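Local coordinates for TrwG component of type IV secretion system (Bartonella birtlesii, PDB 4JF8), which probably serves as a VirB8-like component of a type IV secretion system, this chain being the soluble part of a membrane protein, at residues H138-G149 against G163-E174; W48-R56 against T70-V79. One frame throughout, in Å; residues are numbered along the deposited sequence. Where two conformers were deposited one is given.

Interaction 1: residues H138-G149 against G163-E174; sequences HQIATIGYTYVG and GFQVTSYRTDPE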
loop_
_atom_site.group_PDB
_atom_site.type_symbol
_atom_site.label_atom_id
_atom_site.label_comp_id
_atom_site.label_asym_id
_atom_site.label_seq_id
_atom_site.Cartn_x
_atom_site.Cartn_y
_atom_site.Cartn_z
ATOM N N HIS A 138 4.407 23.027 6.173
ATOM C CA HIS A 138 5.689 22.459 5.728
ATOM C C HIS A 138 6.373 21.837 6.917
ATOM O O HIS A 138 6.752 22.525 7.858
ATOM C CB HIS A 138 6.540 23.563 5.104
ATOM C CG HIS A 138 5.877 24.213 3.935
ATOM N ND1 HIS A 138 6.093 23.806 2.636
ATOM C CD2 HIS A 138 4.968 25.213 3.871
ATOM C CE1 HIS A 138 5.349 24.536 1.821
ATOM N NE2 HIS A 138 4.646 25.381 2.548
ATOM N N GLN A 139 6.521 20.516 6.867
ATOM C CA GLN A 139 6.983 19.728 7.995
ATOM C C GLN A 139 8.216 18.904 7.630
ATOM O O GLN A 139 8.503 18.679 6.451
ATOM C CB GLN A 139 5.875 18.778 8.456
ATOM C CG GLN A 139 4.613 19.489 8.931
ATOM C CD GLN A 139 3.575 18.541 9.504
ATOM O OE1 GLN A 139 2.444 18.473 9.031
ATOM N NE2 GLN A 139 3.964 17.792 10.522
ATOM N N ILE A 140 8.936 18.484 8.661
ATOM C CA ILE A 140 10.067 17.549 8.545
ATOM C C ILE A 140 9.844 16.439 9.543
ATOM O O ILE A 140 9.676 16.707 10.744
ATOM C CB ILE A 140 11.433 18.170 8.926
ATOM C CG1 ILE A 140 11.679 19.433 8.117
ATOM C CG2 ILE A 140 12.568 17.177 8.693
ATOM C CD1 ILE A 140 11.941 19.138 6.666
ATOM N N ALA A 141 9.834 15.188 9.069
ATOM C CA ALA A 141 9.873 14.036 9.968
ATOM C C ALA A 141 11.311 13.610 10.164
ATOM O O ALA A 141 12.063 13.501 9.190
ATOM C CB ALA A 141 9.084 12.863 9.423
ATOM N N THR A 142 11.682 13.371 11.414
ATOM C CA THR A 142 13.007 12.832 11.747
ATOM C C THR A 142 12.737 11.429 12.234
ATOM O O THR A 142 11.982 11.232 13.196
ATOM C CB THR A 142 13.717 13.689 12.821
ATOM O OG1 THR A 142 13.862 15.025 12.330
ATOM C CG2 THR A 142 15.064 13.108 13.156
ATOM N N ILE A 143 13.304 10.455 11.539
ATOM C CA ILE A 143 12.890 9.058 11.683
ATOM C C ILE A 143 14.084 8.168 11.971
ATOM O O ILE A 143 15.092 8.208 11.260
ATOM C CB ILE A 143 12.211 8.560 10.400
ATOM C CG1 ILE A 143 11.144 9.561 9.950
ATOM C CG2 ILE A 143 11.599 7.181 10.626
ATOM C CD1 ILE A 143 10.354 9.136 8.733
ATOM N N GLY A 144 13.978 7.362 13.022
ATOM C CA GLY A 144 14.924 6.283 13.248
ATOM C C GLY A 144 14.257 4.999 12.811
ATOM O O GLY A 144 13.056 4.801 13.039
ATOM N N TYR A 145 15.017 4.120 12.176
ATOM C CA TYR A 145 14.449 2.879 11.630
ATOM C C TYR A 145 15.479 1.781 11.597
ATOM O O TYR A 145 16.682 2.035 11.676
ATOM C CB TYR A 145 13.828 3.104 10.248
ATOM C CG TYR A 145 14.817 3.432 9.157
ATOM C CD1 TYR A 145 15.325 2.458 8.325
ATOM C CD2 TYR A 145 15.242 4.746 8.953
ATOM C CE1 TYR A 145 16.226 2.761 7.308
ATOM C CE2 TYR A 145 16.143 5.064 7.954
ATOM C CZ TYR A 145 16.622 4.072 7.118
ATOM O OH TYR A 145 17.508 4.385 6.101
ATOM N N THR A 146 15.000 0.555 11.470
ATOM C CA THR A 146 15.836 -0.629 11.401
ATOM C C THR A 146 15.029 -1.699 10.675
ATOM O O THR A 146 13.838 -1.533 10.410
ATOM C CB THR A 146 16.234 -1.108 12.817
ATOM O OG1 THR A 146 17.283 -2.076 12.711
ATOM C CG2 THR A 146 15.043 -1.683 13.573
ATOM N N TYR A 147 15.692 -2.797 10.368
ATOM C CA TYR A 147 15.029 -3.980 9.810
ATOM C C TYR A 147 15.333 -5.148 10.727
ATOM O O TYR A 147 16.508 -5.475 10.932
ATOM C CB TYR A 147 15.521 -4.286 8.400
ATOM C CG TYR A 147 15.230 -3.221 7.363
ATOM C CD1 TYR A 147 16.092 -2.144 7.166
ATOM C CD2 TYR A 147 14.105 -3.313 6.561
ATOM C CE1 TYR A 147 15.839 -1.199 6.201
ATOM C CE2 TYR A 147 13.839 -2.374 5.585
ATOM C CZ TYR A 147 14.707 -1.320 5.407
ATOM O OH TYR A 147 14.455 -0.418 4.390
ATOM N N VAL A 148 14.291 -5.765 11.258
ATOM C CA VAL A 148 14.438 -6.812 12.273
ATOM C C VAL A 148 14.315 -8.222 11.700
ATOM O O VAL A 148 14.479 -9.182 12.444
ATOM C CB VAL A 148 13.467 -6.614 13.457
ATOM C CG1 VAL A 148 13.645 -5.215 14.052
ATOM C CG2 VAL A 148 12.020 -6.883 13.087
ATOM N N GLY A 149 14.069 -8.357 10.405
ATOM C CA GLY A 149 13.867 -9.685 9.801
ATOM C C GLY A 149 12.417 -10.039 9.595
ATOM O O GLY A 149 11.507 -9.350 10.051
ATOM N N GLY A 163 10.787 -6.871 7.862
ATOM C CA GLY A 163 10.722 -6.416 9.241
ATOM C C GLY A 163 11.159 -4.984 9.407
ATOM O O GLY A 163 11.822 -4.647 10.389
ATOM N N PHE A 164 10.798 -4.126 8.458
ATOM C CA PHE A 164 11.005 -2.698 8.649
ATOM C C PHE A 164 10.284 -2.238 9.906
ATOM O O PHE A 164 9.124 -2.549 10.104
ATOM C CB PHE A 164 10.462 -1.936 7.435
ATOM C CG PHE A 164 10.558 -0.429 7.553
ATOM C CD1 PHE A 164 11.757 0.231 7.320
ATOM C CD2 PHE A 164 9.444 0.326 7.859
ATOM C CE1 PHE A 164 11.847 1.615 7.402
ATOM C CE2 PHE A 164 9.542 1.693 7.944
ATOM C CZ PHE A 164 10.734 2.330 7.701
ATOM N N GLN A 165 10.990 -1.489 10.742
ATOM C CA GLN A 165 10.453 -0.968 11.992
ATOM C C GLN A 165 10.955 0.437 12.220
ATOM O O GLN A 165 12.177 0.679 12.237
ATOM C CB GLN A 165 10.844 -1.831 13.191
ATOM C CG GLN A 165 10.243 -3.217 13.199
ATOM C CD GLN A 165 8.773 -3.206 13.540
ATOM O OE1 GLN A 165 7.890 -2.974 12.677
ATOM N NE2 GLN A 165 8.488 -3.440 14.785
ATOM N N VAL A 166 10.013 1.358 12.396
ATOM C CA VAL A 166 10.334 2.710 12.839
ATOM C C VAL A 166 10.537 2.641 14.345
ATOM O O VAL A 166 9.626 2.233 15.096
ATOM C CB VAL A 166 9.244 3.693 12.438
ATOM C CG1 VAL A 166 9.424 5.043 13.134
ATOM C CG2 VAL A 166 9.216 3.853 10.931
ATOM N N THR A 167 11.735 3.055 14.782
ATOM C CA THR A 167 12.136 2.985 16.189
ATOM C C THR A 167 11.999 4.325 16.894
ATOM O O THR A 167 11.972 4.375 18.123
ATOM C CB THR A 167 13.593 2.514 16.314
ATOM O OG1 THR A 167 14.430 3.439 15.601
ATOM C CG2 THR A 167 13.741 1.100 15.750
ATOM N N SER A 168 11.921 5.403 16.119
ATOM C CA SER A 168 11.643 6.742 16.650
ATOM C C SER A 168 11.034 7.581 15.549
ATOM O O SER A 168 11.397 7.438 14.395
ATOM C CB SER A 168 12.904 7.400 17.231
ATOM O OG SER A 168 13.855 7.680 16.252
ATOM N N TYR A 169 10.118 8.465 15.909
ATOM C CA TYR A 169 9.453 9.301 14.922
ATOM C C TYR A 169 8.986 10.582 15.575
ATOM O O TYR A 169 8.216 10.543 16.523
ATOM C CB TYR A 169 8.268 8.556 14.317
ATOM C CG TYR A 169 7.568 9.298 13.217
ATOM C CD1 TYR A 169 7.938 9.105 11.894
ATOM C CD2 TYR A 169 6.512 10.165 13.467
ATOM C CE1 TYR A 169 7.289 9.750 10.867
ATOM C CE2 TYR A 169 5.863 10.811 12.450
ATOM C CZ TYR A 169 6.252 10.600 11.143
ATOM O OH TYR A 169 5.622 11.222 10.086
ATOM N N ARG A 170 9.408 11.697 15.012
ATOM C CA ARG A 170 8.869 12.996 15.379
ATOM C C ARG A 170 8.695 13.831 14.136
ATOM O O ARG A 170 9.361 13.594 13.116
ATOM C CB ARG A 170 9.784 13.735 16.367
ATOM C CG ARG A 170 11.178 14.007 15.847
ATOM C CD ARG A 170 12.037 14.790 16.842
ATOM N NE ARG A 170 11.457 16.094 17.151
ATOM C CZ ARG A 170 11.102 16.546 18.356
ATOM N NH1 ARG A 170 11.320 15.860 19.474
ATOM N NH2 ARG A 170 10.548 17.745 18.427
ATOM N N THR A 171 7.798 14.819 14.216
ATOM C CA THR A 171 7.627 15.821 13.155
ATOM C C THR A 171 7.803 17.206 13.751
ATOM O O THR A 171 7.520 17.431 14.929
ATOM C CB THR A 171 6.258 15.711 12.465
ATOM O OG1 THR A 171 5.236 15.840 13.449
ATOM C CG2 THR A 171 6.118 14.392 11.766
ATOM N N ASP A 172 8.346 18.104 12.929
ATOM C CA ASP A 172 8.585 19.490 13.327
ATOM C C ASP A 172 8.358 20.387 12.118
ATOM O O ASP A 172 8.501 19.957 10.984
ATOM C CB ASP A 172 10.032 19.638 13.773
ATOM C CG ASP A 172 10.349 18.833 15.026
ATOM O OD1 ASP A 172 10.025 19.272 16.152
ATOM O OD2 ASP A 172 10.904 17.710 14.910
ATOM N N PRO A 173 8.091 21.688 12.348
ATOM C CA PRO A 173 8.037 22.624 11.237
ATOM C C PRO A 173 9.376 22.712 10.515
ATOM O O PRO A 173 10.437 22.721 11.143
ATOM C CB PRO A 173 7.704 23.961 11.921
ATOM C CG PRO A 173 6.994 23.563 13.171
ATOM C CD PRO A 173 7.708 22.330 13.621
ATOM N N GLU A 174 9.305 22.796 9.195
ATOM C CA GLU A 174 10.504 23.007 8.393
ATOM C C GLU A 174 10.983 24.440 8.537
ATOM O O GLU A 174 10.197 25.345 8.641
ATOM C CB GLU A 174 10.207 22.726 6.916
ATOM C CG GLU A 174 11.462 22.627 6.050
ATOM C CD GLU A 174 11.172 22.382 4.583
ATOM O OE1 GLU A 174 10.005 22.469 4.181
ATOM O OE2 GLU A 174 12.146 22.168 3.829
HETATM O O HOH W 1 7.437 25.704 8.450
HETATM O O HOH W 2 2.830 15.625 12.069
HETATM O O HOH W 3 11.673 16.609 12.627
HETATM O O HOH W 4 13.290 10.310 15.478
HETATM O O HOH W 5 16.843 2.650 14.590
#
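With CG anti to the backbone N (chi1 177°), F164 swings its ring across to Y145 and Y147 on the partner strand; Y147 receives it with CG beside its own backbone N (chi1 -63°). The edge of F164 is turned to the face of Y147 in an offset edge-to-face pair, the planes at 61° and F164 CD1 3.8 Å from Y147 CE2. One atom further round its ring, F164 CE1 comes 3.7 Å from Y145 CD1, the two rings meeting obliquely. Further along the same face, the Y169 ring lies side by side with I143, CD1 to I143 CG1 3.8 Å, while its CE1 and OH atoms also touch A141 CB. Antiparallel backbone bonds run the length of the pair, and the register slips by one residue at G144, where T167 and S168 face it in a classic beta bulge. There G144 O accepts from T167 N at 2.8 Å, the donor standing well above the carbonyl plane, and only weakly from S168 N. The opposite face, with T142, S168, R170 and D172, is largely polar. R170 grips D172 side-on, NE to OD2 and NH2 to OD1 both 2.8 Å, in the guanidinium plane and on syn lone pairs, fixing the rotation of the guanidinium against the carboxylate; a water links D172 OD2 to I140 O and T142 OG1. At the far end E174 lays CG against I140 CD1 at 3.6 Å before its carboxylate pairs with R108 and R121. The strands form one side of the four-stranded antiparallel sheet, 164-173 at its edge and 138-147 next to 117-128; the aromatic face packs against helix 42-57, where D45 takes the hydroxyls of Y145 and Y147, E57 that of Y169, and W48 meets the F164 ring.

Interaction 2: residues W48-R56 against T70-V79; sequences WLNQYVLNR and TTALLSTAAV. With EDO (1,2-ethanediol), chain C; EDO (1,2-ethanediol), chain D.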
loop_
_atom_site.group_PDB
_atom_site.type_symbol
_atom_site.label_atom_id
_atom_site.label_comp_id
_atom_site.label_asym_id
_atom_site.label_seq_id
_atom_site.Cartn_x
_atom_site.Cartn_y
_atom_site.Cartn_z
ATOM N N TRP A 48 10.137 2.284 2.056
ATOM C CA TRP A 48 9.525 2.070 3.369
ATOM C C TRP A 48 9.271 3.362 4.139
ATOM O O TRP A 48 8.213 3.526 4.755
ATOM C CB TRP A 48 10.316 1.052 4.206
ATOM C CG TRP A 48 10.160 -0.310 3.619
ATOM C CD1 TRP A 48 11.103 -1.021 2.928
ATOM C CD2 TRP A 48 8.966 -1.098 3.601
ATOM N NE1 TRP A 48 10.561 -2.199 2.482
ATOM C CE2 TRP A 48 9.247 -2.270 2.870
ATOM C CE3 TRP A 48 7.673 -0.910 4.103
ATOM C CZ2 TRP A 48 8.268 -3.253 2.647
ATOM C CZ3 TRP A 48 6.734 -1.893 3.894
ATOM C CH2 TRP A 48 7.034 -3.040 3.174
ATOM N N LEU A 49 10.219 4.293 4.077
ATOM C CA LEU A 49 10.048 5.584 4.729
ATOM C C LEU A 49 8.884 6.356 4.137
ATOM O O LEU A 49 8.122 6.991 4.867
ATOM C CB LEU A 49 11.336 6.399 4.622
ATOM C CG LEU A 49 12.495 5.824 5.461
ATOM C CD1 LEU A 49 13.839 6.356 4.961
ATOM C CD2 LEU A 49 12.322 6.061 6.960
ATOM N N ASN A 50 8.781 6.335 2.818
ATOM C CA ASN A 50 7.667 6.976 2.137
ATOM C C ASN A 50 6.334 6.350 2.556
ATOM O O ASN A 50 5.364 7.055 2.875
ATOM C CB ASN A 50 7.876 6.865 0.622
ATOM C CG ASN A 50 6.840 7.602 -0.175
ATOM O OD1 ASN A 50 6.718 8.824 -0.053
ATOM N ND2 ASN A 50 6.122 6.889 -1.046
ATOM N N GLN A 51 6.275 5.022 2.534
ATOM C CA GLN A 51 5.048 4.344 2.929
ATOM C C GLN A 51 4.691 4.744 4.355
ATOM O O GLN A 51 3.521 4.994 4.676
ATOM C CB GLN A 51 5.248 2.837 2.865
ATOM C CG GLN A 51 3.983 2.076 3.216
ATOM C CD GLN A 51 4.079 0.569 3.022
ATOM O OE1 GLN A 51 3.884 -0.208 3.955
ATOM N NE2 GLN A 51 4.394 0.157 1.819
ATOM N N TYR A 52 5.684 4.825 5.239
ATOM C CA TYR A 52 5.421 5.166 6.620
ATOM C C TYR A 52 4.837 6.566 6.779
ATOM O O TYR A 52 3.801 6.739 7.427
ATOM C CB TYR A 52 6.692 5.020 7.473
ATOM C CG TYR A 52 6.385 5.066 8.956
ATOM C CD1 TYR A 52 5.891 3.929 9.594
ATOM C CD2 TYR A 52 6.502 6.244 9.705
ATOM C CE1 TYR A 52 5.559 3.938 10.938
ATOM C CE2 TYR A 52 6.175 6.258 11.048
ATOM C CZ TYR A 52 5.685 5.114 11.653
ATOM O OH TYR A 52 5.394 5.148 13.016
ATOM N N VAL A 53 5.488 7.557 6.189
ATOM C CA VAL A 53 5.034 8.924 6.341
ATOM C C VAL A 53 3.655 9.100 5.715
ATOM O O VAL A 53 2.776 9.739 6.298
ATOM C CB VAL A 53 6.067 9.936 5.798
ATOM C CG1 VAL A 53 5.474 11.340 5.789
ATOM C CG2 VAL A 53 7.329 9.919 6.658
ATOM N N LEU A 54 3.443 8.544 4.529
ATOM C CA LEU A 54 2.140 8.695 3.886
ATOM C C LEU A 54 1.057 8.048 4.734
ATOM O O LEU A 54 -0.041 8.602 4.886
ATOM C CB LEU A 54 2.137 8.088 2.482
ATOM C CG LEU A 54 2.927 8.872 1.429
ATOM C CD1 LEU A 54 2.902 8.126 0.107
ATOM C CD2 LEU A 54 2.351 10.278 1.261
ATOM N N ASN A 55 1.305 6.861 5.261
ATOM C CA ASN A 55 0.249 6.168 6.004
ATOM C C ASN A 55 0.011 6.769 7.379
ATOM O O ASN A 55 -1.121 6.749 7.857
ATOM C CB ASN A 55 0.513 4.668 6.078
ATOM C CG ASN A 55 0.122 3.967 4.813
ATOM O OD1 ASN A 55 -1.039 3.588 4.643
ATOM N ND2 ASN A 55 1.062 3.766 3.921
ATOM N N ARG A 56 1.035 7.335 7.988
ATOM C CA ARG A 56 0.901 7.879 9.340
ATOM C C ARG A 56 0.297 9.277 9.340
ATOM O O ARG A 56 -0.517 9.606 10.206
ATOM C CB ARG A 56 2.256 7.885 10.053
ATOM C CG ARG A 56 2.156 8.465 11.455
ATOM C CD ARG A 56 3.310 8.130 12.338
ATOM N NE ARG A 56 3.256 8.845 13.614
ATOM C CZ ARG A 56 3.919 8.507 14.712
ATOM N NH1 ARG A 56 4.651 7.396 14.768
ATOM N NH2 ARG A 56 3.825 9.273 15.795
ATOM N N THR A 70 -1.313 -0.033 8.745
ATOM C CA THR A 70 0.027 -0.036 8.167
ATOM C C THR A 70 0.999 0.672 9.106
ATOM O O THR A 70 2.101 0.181 9.383
ATOM C CB THR A 70 0.032 0.643 6.788
ATOM O OG1 THR A 70 -0.798 -0.082 5.878
ATOM C CG2 THR A 70 1.411 0.752 6.221
ATOM N N THR A 71 0.590 1.840 9.599
ATOM C CA THR A 71 1.449 2.564 10.528
ATOM C C THR A 71 1.790 1.697 11.749
ATOM O O THR A 71 2.960 1.601 12.154
ATOM C CB THR A 71 0.807 3.875 10.982
ATOM O OG1 THR A 71 0.537 4.684 9.843
ATOM C CG2 THR A 71 1.735 4.638 11.891
ATOM N N ALA A 72 0.790 1.042 12.315
ATOM C CA ALA A 72 1.027 0.197 13.481
ATOM C C ALA A 72 1.985 -0.947 13.172
ATOM O O ALA A 72 2.898 -1.247 13.944
ATOM C CB ALA A 72 -0.279 -0.336 14.039
ATOM N N LEU A 73 1.775 -1.583 12.017
ATOM C CA LEU A 73 2.618 -2.724 11.640
ATOM C C LEU A 73 4.081 -2.345 11.528
ATOM O O LEU A 73 4.971 -3.107 11.895
ATOM C CB LEU A 73 2.109 -3.289 10.314
ATOM C CG LEU A 73 2.823 -4.529 9.795
ATOM C CD1 LEU A 73 2.568 -5.750 10.672
ATOM C CD2 LEU A 73 2.429 -4.754 8.342
ATOM N N LEU A 74 4.338 -1.150 11.014
ATOM C CA LEU A 74 5.686 -0.698 10.716
ATOM C C LEU A 74 6.360 0.030 11.857
ATOM O O LEU A 74 7.462 0.548 11.659
ATOM C CB LEU A 74 5.658 0.178 9.451
ATOM C CG LEU A 74 5.125 -0.450 8.158
ATOM C CD1 LEU A 74 5.297 0.553 7.042
ATOM C CD2 LEU A 74 5.845 -1.759 7.840
ATOM N N SER A 75 5.736 0.034 13.031
ATOM C CA SER A 75 6.258 0.733 14.213
ATOM C C SER A 75 6.638 -0.250 15.301
ATOM O O SER A 75 5.926 -1.216 15.538
ATOM C CB SER A 75 5.180 1.648 14.782
ATOM O OG SER A 75 4.748 2.645 13.843
ATOM N N THR A 76 7.734 0.010 16.002
ATOM C CA THR A 76 8.017 -0.748 17.216
ATOM C C THR A 76 6.909 -0.532 18.220
ATOM O O THR A 76 6.121 0.412 18.106
ATOM C CB THR A 76 9.316 -0.302 17.894
ATOM O OG1 THR A 76 9.158 1.074 18.289
ATOM C CG2 THR A 76 10.560 -0.515 16.998
ATOM N N ALA A 77 6.859 -1.381 19.235
ATOM C CA ALA A 77 5.847 -1.253 20.274
ATOM C C ALA A 77 5.811 0.147 20.894
ATOM O O ALA A 77 4.750 0.728 21.090
ATOM C CB ALA A 77 6.082 -2.319 21.339
ATOM N N ALA A 78 6.973 0.705 21.189
ATOM C CA ALA A 78 7.030 2.024 21.796
ATOM C C ALA A 78 6.493 3.117 20.861
ATOM O O ALA A 78 5.791 4.035 21.281
ATOM C CB ALA A 78 8.432 2.377 22.257
ATOM N N VAL A 79 6.802 2.987 19.566
ATOM C CA VAL A 79 6.316 3.971 18.600
ATOM C C VAL A 79 4.807 3.776 18.360
ATOM O O VAL A 79 4.059 4.738 18.199
ATOM C CB VAL A 79 7.160 3.928 17.315
ATOM C CG1 VAL A 79 6.582 4.806 16.225
ATOM C CG2 VAL A 79 8.581 4.381 17.612
HETATM C C1 EDO C . -3.764 8.133 9.710
HETATM O O1 EDO C . -3.146 9.055 10.624
HETATM C C2 EDO C . -3.759 6.742 10.280
HETATM O O2 EDO C . -2.434 6.298 10.250
HETATM C C1 EDO D . 9.575 -4.833 -0.706
HETATM O O1 EDO D . 10.361 -5.757 -1.470
HETATM C C2 EDO D . 10.312 -3.508 -0.681
HETATM O O2 EDO D . 11.458 -3.689 0.162
#
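The hydroxyl of Y52 sits at the centre of a short chain of hydrogen bonds: it donates to S75 OG at 2.7 Å and accepts from R56 NH1 at 2.9 Å. S75 OG lies in the plane of the tyrosine ring, at its edge, and donates in turn to T71 O, again at 2.7 Å, arriving from above that carbonyl's plane. The phenol is thus held between the helix that carries it and the segment facing it. R56 reaches this point by an extended chain, CG anti to the backbone N (chi1 179°), so that its guanidinium comes in plane to the Y52 oxygen; V79 CG1 touches both, 3.4 Å from Y52 OH and 3.5 Å from R56 NH1. Beside the ring L74 slides past Y52 in the opposite direction, its CB at the ring edge, 3.8 Å from Y52 CD1, while its two methyl branches reach W48, CD2 lying 4.0 Å from W48 CZ3, and CD1 also touches Q51 OE1. T71 crosses R56 at about a right angle and lays CG2 along the aliphatic part of the arginine, its hydroxyl being engaged by N67 O in its own helix. T70 CG2 in turn packs between the Q51 and N55 side chains. N55 is held by ND2, which bonds to Q51 O from the face opposite to its own backbone N, and by OD1, which meets N67. One 1,2-ethanediol, probably from the crystallisation liquor, donates to N55 O and R56 O; a second accepts from W48 NE1. Helix-to-helix packing of this kind, continued by the T76 N-cap, whose OG1 accepts from V79 N, is consistent with the helical layer laid over a curved antiparallel sheet in the NTF2-like fold of VirB8 proteins.

Overall arrangement
From the N terminus, helix 42-57 comes first, and interaction 2 closes the short connection that brings helix 64-73 and the start of helix 77-85 back against it. The chain then builds strands 101-112 and 117-128 before interaction 1 opens; this pairs 138-147 with 164-173 around the intervening helix 154-159. The two contacts are therefore in series, neither nested nor crossing, yet their centres lie only about 8 Å apart. They meet at V166, whose backbone probably hydrogen-bonds to L74 and T76, and again where Y169 packs on R56. Edge strand 164-173 joins the sheet to the helical layer, a worked case of contacts in series that lie side by side in one compact domain.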